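PDB 6DG5: interleukin-2 receptor subunit beta from Mus musculus, which probably acts as the signal-transducing beta subunit of the interleukin-2 receptor, taking part in receptor-mediated endocytosis and relaying the cytokine's mitogenic signal. Local coordinates for residues Gln114-Thr120 and Leu202-Pro208; Leu107-Leu113 and Val181-Ala187; Glu141-Arg145 and Trp195-Ser199; Asn40-Trp44 and Gln71-Ser75. All blocks are in the same frame, centred on the assembly; numbering follows the deposited sequence.

Interaction 1. Residues Gln114-Thr120 and Leu202-Pro208; sequences QVLHIDT and LTFRTRP. With NAG (2-acetamido-2-deoxy-beta-D-glucopyranose), chain D.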
# COMPACT_ATOMS: atom_id res chain seq x y z
N GLN B 114 11.67 -21.52 7.43
CA GLN B 114 12.96 -22.20 7.43
C GLN B 114 14.01 -21.30 8.07
O GLN B 114 13.82 -20.09 8.20
CB GLN B 114 13.39 -22.59 6.02
CG GLN B 114 13.77 -21.42 5.13
CD GLN B 114 14.46 -21.87 3.86
OE1 GLN B 114 15.01 -22.97 3.79
NE2 GLN B 114 14.44 -21.02 2.84
N VAL B 115 15.11 -21.92 8.47
CA VAL B 115 16.22 -21.23 9.11
C VAL B 115 17.31 -21.01 8.08
O VAL B 115 17.82 -21.97 7.49
CB VAL B 115 16.76 -22.03 10.31
CG1 VAL B 115 17.94 -21.31 10.94
CG2 VAL B 115 15.66 -22.25 11.34
N LEU B 116 17.67 -19.75 7.85
CA LEU B 116 18.75 -19.43 6.92
C LEU B 116 20.11 -19.41 7.60
O LEU B 116 21.10 -19.88 7.02
CB LEU B 116 18.49 -18.08 6.25
CG LEU B 116 17.32 -18.01 5.27
CD1 LEU B 116 17.28 -16.66 4.58
CD2 LEU B 116 17.41 -19.13 4.25
N HIS B 117 20.19 -18.89 8.82
CA HIS B 117 21.41 -18.92 9.60
C HIS B 117 21.06 -19.29 11.03
O HIS B 117 20.02 -18.88 11.55
CB HIS B 117 22.14 -17.57 9.57
CG HIS B 117 23.26 -17.47 10.55
ND1 HIS B 117 23.18 -16.73 11.71
CD2 HIS B 117 24.50 -18.03 10.56
CE1 HIS B 117 24.31 -16.83 12.38
NE2 HIS B 117 25.13 -17.62 11.70
N ILE B 118 21.93 -20.07 11.67
CA ILE B 118 21.73 -20.43 13.07
C ILE B 118 23.09 -20.52 13.74
O ILE B 118 24.01 -21.17 13.23
CB ILE B 118 20.92 -21.74 13.21
CG1 ILE B 118 20.78 -22.12 14.68
CG2 ILE B 118 21.53 -22.87 12.38
CD1 ILE B 118 19.49 -22.81 15.01
N ASP B 119 23.23 -19.84 14.88
CA ASP B 119 24.49 -19.77 15.62
C ASP B 119 24.35 -20.47 16.97
O ASP B 119 23.42 -21.25 17.19
CB ASP B 119 24.90 -18.31 15.82
CG ASP B 119 26.39 -18.09 15.74
OD1 ASP B 119 27.16 -18.91 16.29
OD2 ASP B 119 26.79 -17.10 15.11
N THR B 120 25.27 -20.19 17.89
CA THR B 120 25.04 -20.63 19.26
C THR B 120 24.01 -19.76 19.95
O THR B 120 23.29 -20.25 20.83
CB THR B 120 26.34 -20.63 20.05
OG1 THR B 120 26.93 -19.33 20.02
CG2 THR B 120 27.31 -21.65 19.48
N LEU B 202 7.96 -24.38 13.41
CA LEU B 202 9.30 -24.72 12.95
C LEU B 202 10.17 -24.99 14.17
O LEU B 202 10.37 -24.10 15.01
CB LEU B 202 9.90 -23.59 12.11
CG LEU B 202 11.37 -23.71 11.72
CD1 LEU B 202 11.53 -24.62 10.52
CD2 LEU B 202 11.97 -22.34 11.45
N THR B 203 10.69 -26.21 14.27
CA THR B 203 11.51 -26.63 15.40
C THR B 203 12.98 -26.57 15.02
O THR B 203 13.39 -27.18 14.02
CB THR B 203 11.13 -28.04 15.85
OG1 THR B 203 9.71 -28.17 15.88
CG2 THR B 203 11.69 -28.32 17.24
N PHE B 204 13.77 -25.85 15.81
CA PHE B 204 15.19 -25.69 15.55
C PHE B 204 15.96 -25.70 16.86
O PHE B 204 15.42 -25.35 17.92
CB PHE B 204 15.48 -24.39 14.78
CG PHE B 204 15.08 -23.14 15.51
CD1 PHE B 204 13.77 -22.67 15.45
CD2 PHE B 204 16.00 -22.42 16.25
CE1 PHE B 204 13.40 -21.52 16.12
CE2 PHE B 204 15.64 -21.27 16.93
CZ PHE B 204 14.33 -20.82 16.86
N ARG B 205 17.22 -26.11 16.79
CA ARG B 205 18.09 -26.21 17.95
C ARG B 205 19.38 -25.44 17.69
O ARG B 205 19.98 -25.56 16.62
CB ARG B 205 18.41 -27.67 18.29
CG ARG B 205 19.27 -27.85 19.53
CD ARG B 205 19.51 -29.32 19.84
NE ARG B 205 20.38 -29.51 20.99
CZ ARG B 205 19.94 -29.65 22.24
NH1 ARG B 205 18.64 -29.62 22.50
NH2 ARG B 205 20.81 -29.82 23.23
N THR B 206 19.80 -24.66 18.68
CA THR B 206 20.99 -23.83 18.55
C THR B 206 22.26 -24.67 18.63
O THR B 206 22.27 -25.78 19.19
CB THR B 206 21.01 -22.75 19.63
OG1 THR B 206 20.66 -23.33 20.89
CG2 THR B 206 20.03 -21.64 19.29
N ARG B 207 23.34 -24.13 18.07
CA ARG B 207 24.62 -24.82 18.09
C ARG B 207 25.14 -24.92 19.52
O ARG B 207 25.03 -23.95 20.29
CB ARG B 207 25.63 -24.07 17.21
CG ARG B 207 27.00 -24.75 17.09
CD ARG B 207 27.99 -23.87 16.34
NE ARG B 207 27.68 -23.77 14.91
CZ ARG B 207 28.23 -24.53 13.97
NH1 ARG B 207 29.13 -25.45 14.30
NH2 ARG B 207 27.89 -24.38 12.70
N PRO B 208 25.68 -26.07 19.92
CA PRO B 208 26.15 -26.22 21.30
C PRO B 208 27.36 -25.34 21.60
O PRO B 208 28.12 -24.96 20.71
CB PRO B 208 26.52 -27.71 21.40
CG PRO B 208 26.79 -28.11 19.98
CD PRO B 208 25.83 -27.31 19.15
C1 NAG D . 17.74 -12.53 7.60
C2 NAG D . 18.66 -11.31 7.46
C3 NAG D . 18.09 -10.31 6.45
C4 NAG D . 17.72 -10.99 5.14
C5 NAG D . 16.84 -12.21 5.41
C6 NAG D . 16.54 -13.01 4.16
C7 NAG D . 20.01 -10.04 9.07
C8 NAG D . 20.05 -9.43 10.44
N2 NAG D . 18.88 -10.67 8.74
O3 NAG D . 19.05 -9.29 6.22
O4 NAG D . 17.00 -10.09 4.30
O5 NAG D . 17.51 -13.10 6.32
O6 NAG D . 17.72 -13.52 3.56
O7 NAG D . 20.95 -9.95 8.30
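Two strands of different sheets, their touching parts running only 21° apart, meet here chiefly through apolar side chains. The CA-to-CB bond of Phe-204 points toward 114-120, and its chi1 is p. Val-115, with chi1 t, sets its CG2 3.7 Å from CD2 of Leu-202 and 4.1 Å from CB of Phe-204. Ile-118 also takes chi1 t, but its chi2 of 147° lies between wells; this carries its CD1 to 3.7 Å from CD2 of Phe-204 and 3.2 Å from O of Arg-205. Such branched aliphatics suit the gap because they fill it without asking for polar partners. At Leu-116 the strand turns a corner, and its side chain does not reach 202-208; its CD1 lies 3.3 Å from O6 of the NAG. Further along, the backbone takes over: Arg-207 N donates to Asp-119 O at 3.0 Å. The side chain of Asp-119 turns back on its own segment, OD1 accepting from Thr-120 N at 2.8 Å. Thr-120, in the p rotamer, lays CG2 3.7 Å from CB of Arg-207. Thr-206, also p, spends its hydroxyl on Ile-174 and Thr-177. Closing the sandwich between its first and last strands is characteristic of fibronectin type-III domains, here the C-terminal one.

Interaction 2. Residues Leu107-Leu113 and Val181-Ala187; sequences LVAPHSL and VQVRVKA. With FUC (alpha-L-fucopyranose), chain E.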
# COMPACT_ATOMS: atom_id res chain seq x y z
N LEU B 107 -6.32 -13.72 6.40
CA LEU B 107 -5.41 -14.18 5.37
C LEU B 107 -4.97 -15.63 5.62
O LEU B 107 -5.21 -16.21 6.68
CB LEU B 107 -4.18 -13.27 5.31
CG LEU B 107 -4.40 -11.89 4.69
CD1 LEU B 107 -3.41 -10.87 5.23
CD2 LEU B 107 -4.29 -11.99 3.18
N VAL B 108 -4.34 -16.20 4.61
CA VAL B 108 -3.81 -17.56 4.69
C VAL B 108 -2.55 -17.55 5.54
O VAL B 108 -1.71 -16.65 5.43
CB VAL B 108 -3.56 -18.12 3.28
CG1 VAL B 108 -2.72 -19.40 3.35
CG2 VAL B 108 -4.88 -18.39 2.58
N ALA B 109 -2.41 -18.57 6.39
CA ALA B 109 -1.29 -18.64 7.32
C ALA B 109 0.04 -18.62 6.56
O ALA B 109 0.13 -19.11 5.43
CB ALA B 109 -1.39 -19.90 8.17
N PRO B 110 1.09 -18.06 7.16
CA PRO B 110 2.41 -18.07 6.51
C PRO B 110 2.93 -19.49 6.37
O PRO B 110 2.64 -20.37 7.18
CB PRO B 110 3.29 -17.25 7.46
CG PRO B 110 2.32 -16.42 8.25
CD PRO B 110 1.10 -17.27 8.41
N HIS B 111 3.70 -19.72 5.31
CA HIS B 111 4.25 -21.03 5.01
C HIS B 111 5.73 -20.89 4.69
O HIS B 111 6.31 -19.80 4.76
CB HIS B 111 3.49 -21.68 3.84
CG HIS B 111 3.50 -20.87 2.59
ND1 HIS B 111 4.52 -20.94 1.66
CD2 HIS B 111 2.61 -19.97 2.10
CE1 HIS B 111 4.26 -20.13 0.66
NE2 HIS B 111 3.11 -19.52 0.90
N SER B 112 6.35 -22.02 4.34
CA SER B 112 7.75 -22.08 3.94
C SER B 112 8.67 -21.50 5.02
O SER B 112 9.64 -20.80 4.72
CB SER B 112 7.98 -21.36 2.61
OG SER B 112 7.38 -22.07 1.53
N LEU B 113 8.37 -21.81 6.28
CA LEU B 113 9.25 -21.40 7.36
C LEU B 113 10.54 -22.21 7.31
O LEU B 113 10.52 -23.43 7.15
CB LEU B 113 8.57 -21.59 8.71
CG LEU B 113 7.97 -20.35 9.38
CD1 LEU B 113 6.59 -20.06 8.83
CD2 LEU B 113 7.94 -20.51 10.89
N VAL B 181 8.69 -22.17 16.70
CA VAL B 181 8.28 -20.83 16.26
C VAL B 181 7.08 -20.94 15.33
O VAL B 181 7.05 -21.78 14.43
CB VAL B 181 9.44 -20.09 15.57
CG1 VAL B 181 8.93 -18.93 14.74
CG2 VAL B 181 10.43 -19.59 16.61
N GLN B 182 6.09 -20.07 15.56
CA GLN B 182 4.95 -19.91 14.67
C GLN B 182 4.80 -18.44 14.32
O GLN B 182 5.07 -17.56 15.14
CB GLN B 182 3.65 -20.41 15.31
CG GLN B 182 3.57 -21.90 15.52
CD GLN B 182 2.22 -22.34 16.06
OE1 GLN B 182 1.81 -21.93 17.15
NE2 GLN B 182 1.51 -23.15 15.29
N VAL B 183 4.35 -18.17 13.09
CA VAL B 183 4.17 -16.82 12.59
C VAL B 183 2.76 -16.67 12.04
O VAL B 183 2.13 -17.65 11.64
CB VAL B 183 5.22 -16.46 11.50
CG1 VAL B 183 5.35 -14.96 11.36
CG2 VAL B 183 6.57 -17.09 11.83
N ARG B 184 2.25 -15.44 12.05
CA ARG B 184 0.95 -15.13 11.48
C ARG B 184 0.98 -13.73 10.88
O ARG B 184 1.87 -12.93 11.17
CB ARG B 184 -0.17 -15.26 12.52
CG ARG B 184 0.01 -14.42 13.76
CD ARG B 184 -1.12 -14.66 14.74
NE ARG B 184 -1.12 -13.71 15.84
CZ ARG B 184 -2.08 -13.64 16.76
NH1 ARG B 184 -3.11 -14.47 16.70
NH2 ARG B 184 -2.00 -12.75 17.74
N VAL B 185 -0.03 -13.44 10.05
CA VAL B 185 -0.02 -12.26 9.19
C VAL B 185 -1.37 -11.55 9.25
O VAL B 185 -2.41 -12.17 9.51
CB VAL B 185 0.35 -12.64 7.74
CG1 VAL B 185 -0.71 -13.55 7.13
CG2 VAL B 185 0.57 -11.41 6.87
N LYS B 186 -1.35 -10.23 9.02
CA LYS B 186 -2.54 -9.40 9.05
C LYS B 186 -2.28 -8.13 8.25
O LYS B 186 -1.12 -7.76 8.02
CB LYS B 186 -2.95 -9.06 10.49
CG LYS B 186 -4.37 -8.53 10.66
CD LYS B 186 -4.73 -8.41 12.14
CE LYS B 186 -4.54 -6.98 12.65
NZ LYS B 186 -3.26 -6.36 12.20
N ALA B 187 -3.36 -7.48 7.82
CA ALA B 187 -3.29 -6.20 7.10
C ALA B 187 -4.16 -5.19 7.84
O ALA B 187 -5.39 -5.31 7.87
CB ALA B 187 -3.75 -6.36 5.65
C1 FUC E . -9.44 -20.61 5.75
C2 FUC E . -8.96 -19.16 5.48
C3 FUC E . -7.97 -18.68 6.55
C4 FUC E . -7.32 -19.85 7.32
C5 FUC E . -8.41 -20.73 7.96
C6 FUC E . -7.95 -22.15 8.28
O2 FUC E . -10.04 -18.25 5.37
O3 FUC E . -6.93 -17.93 5.93
O4 FUC E . -6.46 -20.62 6.49
O5 FUC E . -9.60 -20.85 7.14
O HOH W 1 -4.96 -11.87 8.39
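In this fibronectin type-III domain, the segment leading into the first strand, 107-113, passes over strand 181-187 of the opposing sheet, roughly antiparallel to it at 149°. Apolar packing dominates. Strand alternation sends Val-183 and Val-185 toward 107-113, where beta-branched side chains suit both the extended backbone and the interior. Leu-113 CD2 lies 3.8 Å from Val-183 CG2 and 4.3 Å from Val-181 CG1; at the other end Leu-107 CB is 3.9 Å from Val-185 CG1. Between them Pro-110 packs against the strand, its CG 4.3 Å from Val-185 CB and 3.7 Å from Arg-184 CA. Proline suits this place: it has no amide hydrogen to satisfy, so its CD can sit 3.4 Å from Val-183 O.

The polar residues Gln-182, Arg-184 and Lys-186 point away from 107-113. Arg-184 forms a salt bridge with Glu-143 and, like Lys-186, a cation-pi contact with Trp-195. Along the strand's edge, the backbone amides Val-183 N and Val-185 N bond to the hydroxyls of Ser-199 and Ser-196.

A sugar joins from outside: O3 of the fucose comes within 2.5 Å of Leu-107 O and 3.4 Å of Val-108 CA. Hydrogen bonding between the segments is left to water 1, which accepts from Leu-107 N at 3.0 Å and donates to Val-185 O at 2.8 Å.

Interaction 3. Residues Glu141-Arg145 and Trp195-Ser199; sequences EFEAR and WSPWS. With MAN (alpha-D-mannopyranose), chain C; FUC (alpha-L-fucopyranose), chain E.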
# COMPACT_ATOMS: atom_id res chain seq x y z
N GLU B 141 1.47 -7.18 8.08
CA GLU B 141 1.98 -7.14 9.44
C GLU B 141 2.16 -8.57 9.92
O GLU B 141 1.37 -9.44 9.57
CB GLU B 141 1.02 -6.38 10.36
CG GLU B 141 1.67 -5.77 11.59
CD GLU B 141 0.74 -4.81 12.31
OE1 GLU B 141 -0.25 -5.27 12.91
OE2 GLU B 141 1.00 -3.59 12.25
N PHE B 142 3.20 -8.80 10.71
CA PHE B 142 3.54 -10.15 11.13
C PHE B 142 3.71 -10.22 12.64
O PHE B 142 4.21 -9.28 13.27
CB PHE B 142 4.81 -10.65 10.44
CG PHE B 142 4.65 -10.82 8.96
CD1 PHE B 142 4.14 -11.99 8.44
CD2 PHE B 142 5.03 -9.81 8.09
CE1 PHE B 142 3.99 -12.16 7.08
CE2 PHE B 142 4.89 -9.97 6.73
CZ PHE B 142 4.37 -11.14 6.22
N GLU B 143 3.30 -11.35 13.22
CA GLU B 143 3.48 -11.65 14.63
C GLU B 143 3.98 -13.08 14.76
O GLU B 143 3.35 -14.00 14.23
CB GLU B 143 2.17 -11.47 15.41
CG GLU B 143 2.20 -10.35 16.45
CD GLU B 143 0.98 -10.38 17.35
OE1 GLU B 143 0.27 -11.41 17.37
OE2 GLU B 143 0.73 -9.37 18.05
N ALA B 144 5.10 -13.26 15.44
CA ALA B 144 5.67 -14.57 15.68
C ALA B 144 5.77 -14.83 17.17
O ALA B 144 5.85 -13.90 17.98
CB ALA B 144 7.06 -14.70 15.03
N ARG B 145 5.74 -16.11 17.55
CA ARG B 145 5.91 -16.50 18.94
C ARG B 145 6.94 -17.61 19.05
O ARG B 145 6.87 -18.60 18.32
CB ARG B 145 4.58 -16.93 19.58
CG ARG B 145 3.84 -18.07 18.90
CD ARG B 145 2.55 -18.35 19.66
NE ARG B 145 1.78 -19.45 19.08
CZ ARG B 145 0.62 -19.88 19.58
NH1 ARG B 145 0.11 -19.30 20.65
NH2 ARG B 145 -0.02 -20.88 19.00
N TRP B 195 -6.58 -11.78 12.74
CA TRP B 195 -5.29 -12.38 12.47
C TRP B 195 -5.44 -13.70 11.72
O TRP B 195 -6.44 -14.40 11.85
CB TRP B 195 -4.53 -12.64 13.78
CG TRP B 195 -3.79 -11.45 14.30
CD1 TRP B 195 -4.17 -10.62 15.32
CD2 TRP B 195 -2.53 -10.95 13.82
NE1 TRP B 195 -3.22 -9.64 15.50
CE2 TRP B 195 -2.21 -9.82 14.60
CE3 TRP B 195 -1.65 -11.35 12.81
CZ2 TRP B 195 -1.04 -9.09 14.40
CZ3 TRP B 195 -0.49 -10.62 12.61
CH2 TRP B 195 -0.20 -9.51 13.40
N SER B 196 -4.43 -14.02 10.92
CA SER B 196 -4.38 -15.30 10.25
C SER B 196 -3.97 -16.39 11.24
O SER B 196 -3.35 -16.10 12.27
CB SER B 196 -3.38 -15.26 9.09
OG SER B 196 -2.05 -15.39 9.56
N PRO B 197 -4.31 -17.65 10.96
CA PRO B 197 -3.89 -18.74 11.84
C PRO B 197 -2.37 -18.84 11.90
O PRO B 197 -1.65 -18.39 11.00
CB PRO B 197 -4.50 -19.98 11.19
CG PRO B 197 -5.65 -19.46 10.42
CD PRO B 197 -5.21 -18.12 9.90
N TRP B 198 -1.89 -19.43 12.99
CA TRP B 198 -0.45 -19.59 13.17
C TRP B 198 0.11 -20.55 12.13
O TRP B 198 -0.54 -21.52 11.73
CB TRP B 198 -0.15 -20.11 14.57
CG TRP B 198 -0.40 -19.10 15.65
CD1 TRP B 198 -1.45 -19.07 16.51
CD2 TRP B 198 0.43 -17.98 15.97
NE1 TRP B 198 -1.33 -18.00 17.36
CE2 TRP B 198 -0.19 -17.31 17.05
CE3 TRP B 198 1.62 -17.47 15.46
CZ2 TRP B 198 0.36 -16.17 17.63
CZ3 TRP B 198 2.16 -16.34 16.03
CH2 TRP B 198 1.53 -15.69 17.10
N SER B 199 1.33 -20.26 11.68
CA SER B 199 2.00 -21.10 10.70
C SER B 199 2.33 -22.46 11.31
O SER B 199 2.33 -22.65 12.53
CB SER B 199 3.27 -20.43 10.21
OG SER B 199 4.20 -20.26 11.27
C1 MAN C . -1.81 -27.56 11.36
C2 MAN C . -0.99 -27.44 12.68
C3 MAN C . -1.26 -26.10 13.35
C4 MAN C . -1.02 -24.94 12.38
C5 MAN C . -1.88 -25.12 11.12
C6 MAN C . -1.59 -24.06 10.07
O2 MAN C . 0.42 -27.46 12.42
O3 MAN C . -0.48 -25.94 14.53
O4 MAN C . -1.36 -23.71 13.01
O5 MAN C . -1.62 -26.42 10.52
O6 MAN C . -2.56 -24.18 9.03
C1 FUC E . -9.44 -20.61 5.75
C2 FUC E . -8.96 -19.16 5.48
C3 FUC E . -7.97 -18.68 6.55
C4 FUC E . -7.32 -19.85 7.32
C5 FUC E . -8.41 -20.73 7.96
C6 FUC E . -7.95 -22.15 8.28
O2 FUC E . -10.04 -18.25 5.37
O3 FUC E . -6.93 -17.93 5.93
O4 FUC E . -6.46 -20.62 6.49
O5 FUC E . -9.60 -20.85 7.14
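The guanidinium of Arg-145 lies flat on the indole of Trp-198, with centres 3.7 Å apart and planes only 6° from parallel. It is a true cation-pi contact, since Arg-145 CZ stands 3.7 Å from the centroid of the five-membered ring of Trp-198, over its face. The extended arginine also brings its CD to 3.8 Å from the centroid of the six-membered ring of the same tryptophan, over its face, a CH-pi contact. A planar, delocalised cation suits this stack because it can cover the ring and still bond in its own plane, as NH2 does to Gln-182.

Trp-195 meets the strand in a second layer: Glu-143 CB approaches Trp-195 CH2 at 3.7 Å in an off-centre CH-pi contact. The carboxylate of Glu-143 pairs with Arg-184, itself a cation-pi partner of Trp-195, so the charges interleave with the rings. Ser-196 and Ser-199 do not reach 141-145; their hydroxyls bond to the backbone amides of Val-185 and Val-183. MAN O4 donates to Trp-198 O at 2.7 Å.

Residues 195-199 are the WSXWS motif, with proline as X; it appears necessary for proper folding and hence transport to the cell surface. Basic side chains stacked on its tryptophans are a hallmark of type I cytokine receptors.

Interaction 4. Residues Asn40-Trp44 and Gln71-Ser75; sequences NLRHW and QSLTS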
# COMPACT_ATOMS: atom_id res chain seq x y z
N ASN B 40 -23.58 -8.17 -5.36
CA ASN B 40 -24.45 -7.17 -5.98
C ASN B 40 -23.87 -6.69 -7.31
O ASN B 40 -24.63 -6.43 -8.26
CB ASN B 40 -24.66 -5.99 -5.03
CG ASN B 40 -23.37 -5.30 -4.65
OD1 ASN B 40 -22.31 -5.92 -4.63
ND2 ASN B 40 -23.46 -4.01 -4.35
N LEU B 41 -22.55 -6.57 -7.40
CA LEU B 41 -21.91 -6.14 -8.64
C LEU B 41 -21.71 -7.28 -9.62
O LEU B 41 -21.60 -7.04 -10.82
CB LEU B 41 -20.56 -5.50 -8.33
CG LEU B 41 -20.55 -4.28 -7.41
CD1 LEU B 41 -19.13 -3.97 -7.02
CD2 LEU B 41 -21.18 -3.09 -8.11
N ARG B 42 -21.65 -8.52 -9.14
CA ARG B 42 -21.39 -9.68 -9.97
C ARG B 42 -22.67 -10.50 -10.15
O ARG B 42 -23.51 -10.57 -9.25
CB ARG B 42 -20.28 -10.55 -9.38
CG ARG B 42 -18.89 -10.02 -9.68
CD ARG B 42 -17.88 -10.42 -8.63
NE ARG B 42 -16.52 -10.11 -9.06
CZ ARG B 42 -15.93 -8.94 -8.86
NH1 ARG B 42 -16.57 -7.97 -8.22
NH2 ARG B 42 -14.69 -8.73 -9.29
N HIS B 43 -22.80 -11.11 -11.33
CA HIS B 43 -24.02 -11.83 -11.68
C HIS B 43 -24.04 -13.26 -11.18
O HIS B 43 -25.08 -13.92 -11.29
CB HIS B 43 -24.21 -11.82 -13.20
CG HIS B 43 -24.55 -10.47 -13.76
ND1 HIS B 43 -24.23 -10.10 -15.05
CD2 HIS B 43 -25.21 -9.42 -13.22
CE1 HIS B 43 -24.66 -8.87 -15.28
NE2 HIS B 43 -25.25 -8.44 -14.18
N TRP B 44 -22.94 -13.77 -10.62
CA TRP B 44 -22.90 -15.17 -10.25
C TRP B 44 -23.55 -15.40 -8.88
O TRP B 44 -23.91 -14.47 -8.16
CB TRP B 44 -21.46 -15.70 -10.24
CG TRP B 44 -20.44 -14.85 -9.54
CD1 TRP B 44 -19.46 -14.11 -10.13
CD2 TRP B 44 -20.29 -14.67 -8.12
NE1 TRP B 44 -18.71 -13.48 -9.17
CE2 TRP B 44 -19.20 -13.80 -7.93
CE3 TRP B 44 -20.97 -15.15 -7.00
CZ2 TRP B 44 -18.78 -13.40 -6.66
CZ3 TRP B 44 -20.55 -14.75 -5.75
CH2 TRP B 44 -19.47 -13.89 -5.59
N GLN B 71 -8.29 -12.12 -8.05
CA GLN B 71 -8.99 -11.11 -7.25
C GLN B 71 -10.47 -11.17 -7.59
O GLN B 71 -10.95 -10.49 -8.49
CB GLN B 71 -8.41 -9.73 -7.51
CG GLN B 71 -8.87 -8.67 -6.51
CD GLN B 71 -8.42 -8.98 -5.10
OE1 GLN B 71 -7.25 -9.29 -4.87
NE2 GLN B 71 -9.34 -8.90 -4.15
N SER B 72 -11.21 -11.99 -6.84
CA SER B 72 -12.61 -12.21 -7.15
C SER B 72 -13.52 -11.13 -6.58
O SER B 72 -14.62 -10.91 -7.10
CB SER B 72 -13.05 -13.58 -6.64
OG SER B 72 -13.02 -13.63 -5.23
N LEU B 73 -13.09 -10.45 -5.52
CA LEU B 73 -13.91 -9.43 -4.87
C LEU B 73 -13.10 -8.15 -4.71
O LEU B 73 -11.87 -8.15 -4.74
CB LEU B 73 -14.41 -9.90 -3.51
CG LEU B 73 -15.34 -11.11 -3.50
CD1 LEU B 73 -15.53 -11.62 -2.08
CD2 LEU B 73 -16.68 -10.76 -4.12
N THR B 74 -13.82 -7.05 -4.52
CA THR B 74 -13.23 -5.73 -4.36
C THR B 74 -13.68 -5.11 -3.04
O THR B 74 -14.42 -5.71 -2.26
CB THR B 74 -13.60 -4.81 -5.53
OG1 THR B 74 -15.01 -4.87 -5.77
CG2 THR B 74 -12.86 -5.23 -6.77
N SER B 75 -13.22 -3.88 -2.81
CA SER B 75 -13.56 -3.17 -1.58
C SER B 75 -15.01 -2.73 -1.57
O SER B 75 -15.62 -2.63 -0.49
CB SER B 75 -12.64 -1.97 -1.40
OG SER B 75 -11.35 -2.24 -1.92
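Two loops of the N-terminal, fibronectin type-III-like domain meet at the cytokine-binding side: residues 40-44 come after strand 33-39, while the loop 71-75 comes before strand 79-86. Arg-42 has by far the most surface covered. Its long, nearly extended side chain bridges the gap between backbones, placing Ser-72 O over one face of the guanidinium, 2.8 Å from Arg-42 NE, at an angle too poor for a hydrogen bond. The guanidinium's bonds go elsewhere: NH1 forms a salt bridge with Asp-77, and NH2 a hydrogen bond with a polar side chain of the Neoleukin-2/15 chain. Thr-74 comes next. Its OG1, 4.2 Å from Arg-42 NH1, bonds to the same Asp-77, so this carboxylate is shared between Thr-74 and Arg-42. Leu-73, covered about as much as Ser-72, supplies the apolar part by meeting the ring edge of Trp-44, with CD2 4.2 Å from Trp-44 CZ2. The 71-75 loop is itself braced by Gln-71 NE2, which donates to Leu-73 O at 2.7 Å and almost linearly.

In the fold
Interactions 1, 2 and 3 belong to the C-terminal fibronectin domain; interaction 4 lies in the N-terminal one, about 45 Å from interaction 1 between centres. Interaction 2 is the buried contact, built of aliphatic side chains between the sheets. Interaction 3, centred about 5 Å away, lies on the other face of the same sheet, on neighbouring strand 140-148, where charges and tryptophans replace valines; the salt bridge Arg-184 to Glu-143 joins the two. Interaction 1 shares strand 111-118 with interaction 2 but is a surface contact, where apolar packing is joined by one backbone hydrogen bond. Interaction 4, made by loops rather than strands, relies on an arginine that also reaches the cytokine mimetic.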